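Local coordinates for protein beta sliding clamp (Caulobacter crescentus, PDB 5WCE) that probably forms a ring-shaped head-to-tail homodimer around DNA that tethers DNA polymerases and other proteins to it and makes replication processive, at residues L81-I84 with V85-L88; A137-T140 with N141-I144. All blocks are in the same frame, centred on the assembly; numbering follows the deposited sequence.

Contact 1 of 2, residues L81-I84 with V85-L88; sequences LYEI and VRKL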
loop_
_atom_site.group_PDB
_atom_site.type_symbol
_atom_site.label_atom_id
_atom_site.label_comp_id
_atom_site.label_asym_id
_atom_site.label_seq_id
_atom_site.Cartn_x
_atom_site.Cartn_y
_atom_site.Cartn_z
ATOM N N LEU A 81 -8.250 -17.481 13.174
ATOM C CA LEU A 81 -7.798 -18.805 12.821
ATOM C C LEU A 81 -6.774 -18.796 11.689
ATOM O O LEU A 81 -5.727 -19.440 11.811
ATOM C CB LEU A 81 -8.961 -19.712 12.453
ATOM C CG LEU A 81 -8.647 -21.198 12.308
ATOM C CD1 LEU A 81 -7.908 -21.777 13.478
ATOM C CD2 LEU A 81 -9.921 -22.009 12.113
ATOM N N TYR A 82 -7.051 -18.030 10.635
ATOM C CA TYR A 82 -6.133 -17.905 9.485
ATOM C C TYR A 82 -4.744 -17.385 9.944
ATOM O O TYR A 82 -3.722 -17.975 9.640
ATOM C CB TYR A 82 -6.747 -16.997 8.394
ATOM C CG TYR A 82 -5.780 -16.683 7.273
ATOM C CD1 TYR A 82 -5.505 -17.634 6.287
ATOM C CD2 TYR A 82 -5.109 -15.449 7.224
ATOM C CE1 TYR A 82 -4.599 -17.375 5.278
ATOM C CE2 TYR A 82 -4.171 -15.186 6.242
ATOM C CZ TYR A 82 -3.920 -16.140 5.264
ATOM O OH TYR A 82 -2.994 -15.851 4.268
ATOM N N GLU A 83 -4.734 -16.321 10.732
ATOM C CA GLU A 83 -3.492 -15.735 11.214
ATOM C C GLU A 83 -2.694 -16.657 12.107
ATOM O O GLU A 83 -1.488 -16.747 11.958
ATOM C CB GLU A 83 -3.772 -14.396 11.892
ATOM C CG GLU A 83 -4.126 -13.333 10.825
ATOM C CD GLU A 83 -2.893 -13.013 9.976
ATOM O OE1 GLU A 83 -1.832 -12.724 10.558
ATOM O OE2 GLU A 83 -2.891 -13.187 8.777
ATOM N N ILE A 84 -3.366 -17.380 12.999
ATOM C CA ILE A 84 -2.673 -18.354 13.843
ATOM C C ILE A 84 -1.955 -19.385 12.955
ATOM O O ILE A 84 -0.775 -19.677 13.118
ATOM C CB ILE A 84 -3.654 -19.073 14.800
ATOM C CG1 ILE A 84 -4.127 -18.130 15.934
ATOM C CG2 ILE A 84 -3.022 -20.333 15.434
ATOM C CD1 ILE A 84 -5.339 -18.655 16.676
ATOM N N VAL A 85 -2.695 -19.944 12.025
ATOM C CA VAL A 85 -2.142 -21.037 11.234
ATOM C C VAL A 85 -0.982 -20.549 10.350
ATOM O O VAL A 85 0.031 -21.222 10.241
ATOM C CB VAL A 85 -3.235 -21.781 10.407
ATOM C CG1 VAL A 85 -2.597 -22.845 9.528
ATOM C CG2 VAL A 85 -4.284 -22.377 11.360
ATOM N N ARG A 86 -1.148 -19.384 9.775
ATOM C CA ARG A 86 -0.107 -18.740 8.993
ATOM C C ARG A 86 1.212 -18.629 9.777
ATOM O O ARG A 86 2.273 -18.819 9.229
ATOM C CB ARG A 86 -0.569 -17.350 8.548
ATOM C CG ARG A 86 0.212 -16.797 7.361
ATOM C CD ARG A 86 -0.214 -15.394 6.967
ATOM N NE ARG A 86 -0.116 -14.461 8.092
ATOM C CZ ARG A 86 1.014 -14.014 8.662
ATOM N NH1 ARG A 86 2.235 -14.423 8.270
ATOM N NH2 ARG A 86 0.946 -13.163 9.681
ATOM N N LYS A 87 1.139 -18.352 11.065
ATOM C CA LYS A 87 2.315 -18.136 11.867
ATOM C C LYS A 87 2.872 -19.422 12.446
ATOM O O LYS A 87 3.952 -19.381 13.027
ATOM C CB LYS A 87 1.999 -17.167 12.998
ATOM C CG LYS A 87 1.588 -15.811 12.505
ATOM C CD LYS A 87 1.191 -14.906 13.667
ATOM C CE LYS A 87 0.561 -13.579 13.195
ATOM N NZ LYS A 87 0.301 -12.758 14.438
ATOM N N LEU A 88 2.167 -20.547 12.316
ATOM C CA LEU A 88 2.704 -21.808 12.791
ATOM C C LEU A 88 3.928 -22.230 11.966
ATOM O O LEU A 88 4.050 -21.861 10.827
ATOM C CB LEU A 88 1.631 -22.912 12.802
ATOM C CG LEU A 88 0.444 -22.761 13.760
ATOM C CD1 LEU A 88 -0.661 -23.777 13.515
ATOM C CD2 LEU A 88 0.932 -22.825 15.185
HETATM O O HOH W 1 -2.009 -11.278 13.008
#

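Contact 2 of 2, residues A137-T140 with N141-I144; sequences AVDT and NELI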
loop_
_atom_site.group_PDB
_atom_site.type_symbol
_atom_site.label_atom_id
_atom_site.label_comp_id
_atom_site.label_asym_id
_atom_site.label_seq_id
_atom_site.Cartn_x
_atom_site.Cartn_y
_atom_site.Cartn_z
ATOM N N ALA A 137 -19.009 -26.284 -17.888
ATOM C CA ALA A 137 -17.548 -26.111 -17.856
ATOM C C ALA A 137 -17.151 -24.944 -18.745
ATOM O O ALA A 137 -17.552 -24.881 -19.908
ATOM C CB ALA A 137 -16.831 -27.366 -18.299
ATOM N N VAL A 138 -16.448 -23.986 -18.138
ATOM C CA VAL A 138 -15.948 -22.810 -18.806
ATOM C C VAL A 138 -14.453 -22.791 -18.708
ATOM O O VAL A 138 -13.886 -22.862 -17.613
ATOM C CB VAL A 138 -16.529 -21.487 -18.228
ATOM C CG1 VAL A 138 -16.117 -20.312 -19.091
ATOM C CG2 VAL A 138 -18.052 -21.591 -18.117
ATOM N N ASP A 139 -13.794 -22.651 -19.854
ATOM C CA ASP A 139 -12.350 -22.469 -19.829
ATOM C C ASP A 139 -11.932 -21.321 -18.894
ATOM O O ASP A 139 -12.442 -20.185 -18.991
ATOM C CB ASP A 139 -11.829 -22.234 -21.264
ATOM C CG ASP A 139 -10.358 -22.079 -21.286
ATOM O OD1 ASP A 139 -9.811 -20.992 -20.981
ATOM O OD2 ASP A 139 -9.716 -23.081 -21.554
ATOM N N THR A 140 -10.991 -21.595 -18.008
ATOM C CA THR A 140 -10.648 -20.684 -16.938
ATOM C C THR A 140 -10.033 -19.388 -17.435
ATOM O O THR A 140 -10.335 -18.304 -16.930
ATOM C CB THR A 140 -9.675 -21.351 -15.925
ATOM O OG1 THR A 140 -10.304 -22.505 -15.325
ATOM C CG2 THR A 140 -9.289 -20.404 -14.840
ATOM N N ASN A 141 -9.117 -19.522 -18.378
ATOM C CA ASN A 141 -8.478 -18.341 -18.984
ATOM C C ASN A 141 -9.495 -17.470 -19.723
ATOM O O ASN A 141 -9.437 -16.262 -19.612
ATOM C CB ASN A 141 -7.332 -18.775 -19.897
ATOM C CG ASN A 141 -6.091 -19.233 -19.102
ATOM O OD1 ASN A 141 -5.808 -18.786 -17.964
ATOM N ND2 ASN A 141 -5.334 -20.089 -19.724
ATOM N N GLU A 142 -10.432 -18.101 -20.434
ATOM C CA GLU A 142 -11.569 -17.425 -21.036
ATOM C C GLU A 142 -12.398 -16.643 -20.009
ATOM O O GLU A 142 -12.728 -15.456 -20.257
ATOM C CB GLU A 142 -12.426 -18.382 -21.828
ATOM C CG GLU A 142 -11.767 -18.945 -23.092
ATOM C CD GLU A 142 -11.446 -17.836 -24.085
ATOM O OE1 GLU A 142 -12.371 -17.338 -24.706
ATOM O OE2 GLU A 142 -10.275 -17.471 -24.215
ATOM N N LEU A 143 -12.711 -17.276 -18.859
ATOM C CA LEU A 143 -13.493 -16.593 -17.842
ATOM C C LEU A 143 -12.723 -15.423 -17.255
ATOM O O LEU A 143 -13.286 -14.329 -17.000
ATOM C CB LEU A 143 -13.961 -17.600 -16.778
ATOM C CG LEU A 143 -15.038 -17.177 -15.809
ATOM C CD1 LEU A 143 -16.233 -16.663 -16.594
ATOM C CD2 LEU A 143 -15.416 -18.413 -14.946
ATOM N N ILE A 144 -11.418 -15.640 -17.070
ATOM C CA ILE A 144 -10.534 -14.604 -16.554
ATOM C C ILE A 144 -10.569 -13.397 -17.528
ATOM O O ILE A 144 -10.680 -12.289 -17.076
ATOM C CB ILE A 144 -9.086 -15.103 -16.299
ATOM C CG1 ILE A 144 -9.030 -15.900 -14.986
ATOM C CG2 ILE A 144 -8.088 -13.915 -16.218
ATOM C CD1 ILE A 144 -7.683 -16.610 -14.752
#

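Contact 1 of 2, residues L81-I84 with V85-L88
L81 opens the last turns of helix 78-87 by accepting the amide of V85 on its carbonyl and laying its CD1 4.2 Å from V85 CG2, an i to i+4 apolar pair. Y82 O accepts R86 N at 2.9 Å, while the tyrosine ring passes the arginine chain at a slant, Y82 OH 3.9 Å from R86 CD. E83 carries the main polar contact. Its chain, bent at chi2 (-68°), runs alongside R86, whose own bend at chi3 (56°) turns the guanidinium side-on to the carboxylate. R86 NH2 reaches E83 OE1 at 2.9 Å and R86 NE reaches E83 OE2 at 3.1 Å, a two-pronged i to i+3 salt bridge. Both oxygens are met on the syn side and lie near the guanidinium plane, which restrains the two groups without making them coplanar (planes 39° apart). A water also donates to E83 OE1 and accepts from K87 NZ, whose salt bridge and hydrogen bond go to D281 and T285 of the second subunit. I84 O, toward the C-terminal end of the helix, receives weak bonds from K87 N and L88 N as the chain leaves the spiral. The helix lays its apolar side on helix 14-25 and on strands 105-109 and 112-116, while K87 and L88 meet the second subunit.

Contact 2 of 2, residues A137-T140 with N141-I144
D139 and E142 meet where strand 136-139 turns straight into helix 140-148, with D139 as the N-cap. Its CB lies 3.8 Å from E142 CG, so the two side chains touch first through their methylenes, crossing obliquely. D139 CG follows, placed anti to the backbone N (chi1 -179°), which swings the carboxylate over the first turn of the helix, 3.9 Å from E142 CG. At the tip, D139 OD1 accepts E142 N at 3.0 Å; the bond is nearly straight (168°) and uses the lone pair on the side away from OD2. The same oxygen stands 3.1 Å from N141 N and 3.5 Å from N141 CB. The backbone O of D139 meanwhile takes the amide of L143, and T140 O takes that of I144, beginning the regular helical pattern. On the inner side V138 CG1 meets L143 CB at 4.2 Å, the two side chains crossing at about a right angle; T140 CG2 approaches I144 CD1, while T140 OG1 bonds to G224 O. L143 and I144 continue onto M220 of helix 210-220. In this edge strand of the eight-stranded sheet, V138 pairs with V227. The chemistry is that of a classical N-cap: an acidic side chain supplies the acceptor that a first-turn amide lacks, and its negative charge probably also interacts favourably with the positive end of the helix dipole. E142, also in the first turn, would probably add to this, at the cost of some like-charge repulsion with D139.

Overall arrangement
Contacts 1 and 2 lie at opposite kinds of helix end, a C-terminal and an N-terminal one, in successive domains of the clamp: the N-terminal domain for 81-88, the central domain for 137-144. Their centres lie 32 Å apart and their nearest atoms about 20 Å, so they do not touch. A sheet nevertheless bridges the two domains: strand 72-77, just before the helix of contact 1, and strand 136-139 of contact 2 are its two outermost strands within the chain. The centre of contact 1 lies about 27 Å from the centre of the chain and meets the C-terminal domain of the second subunit, consistent with the head-to-tail ring. That of contact 2 lies about 14 Å from the chain centre, where no other chain of the assembly touches it.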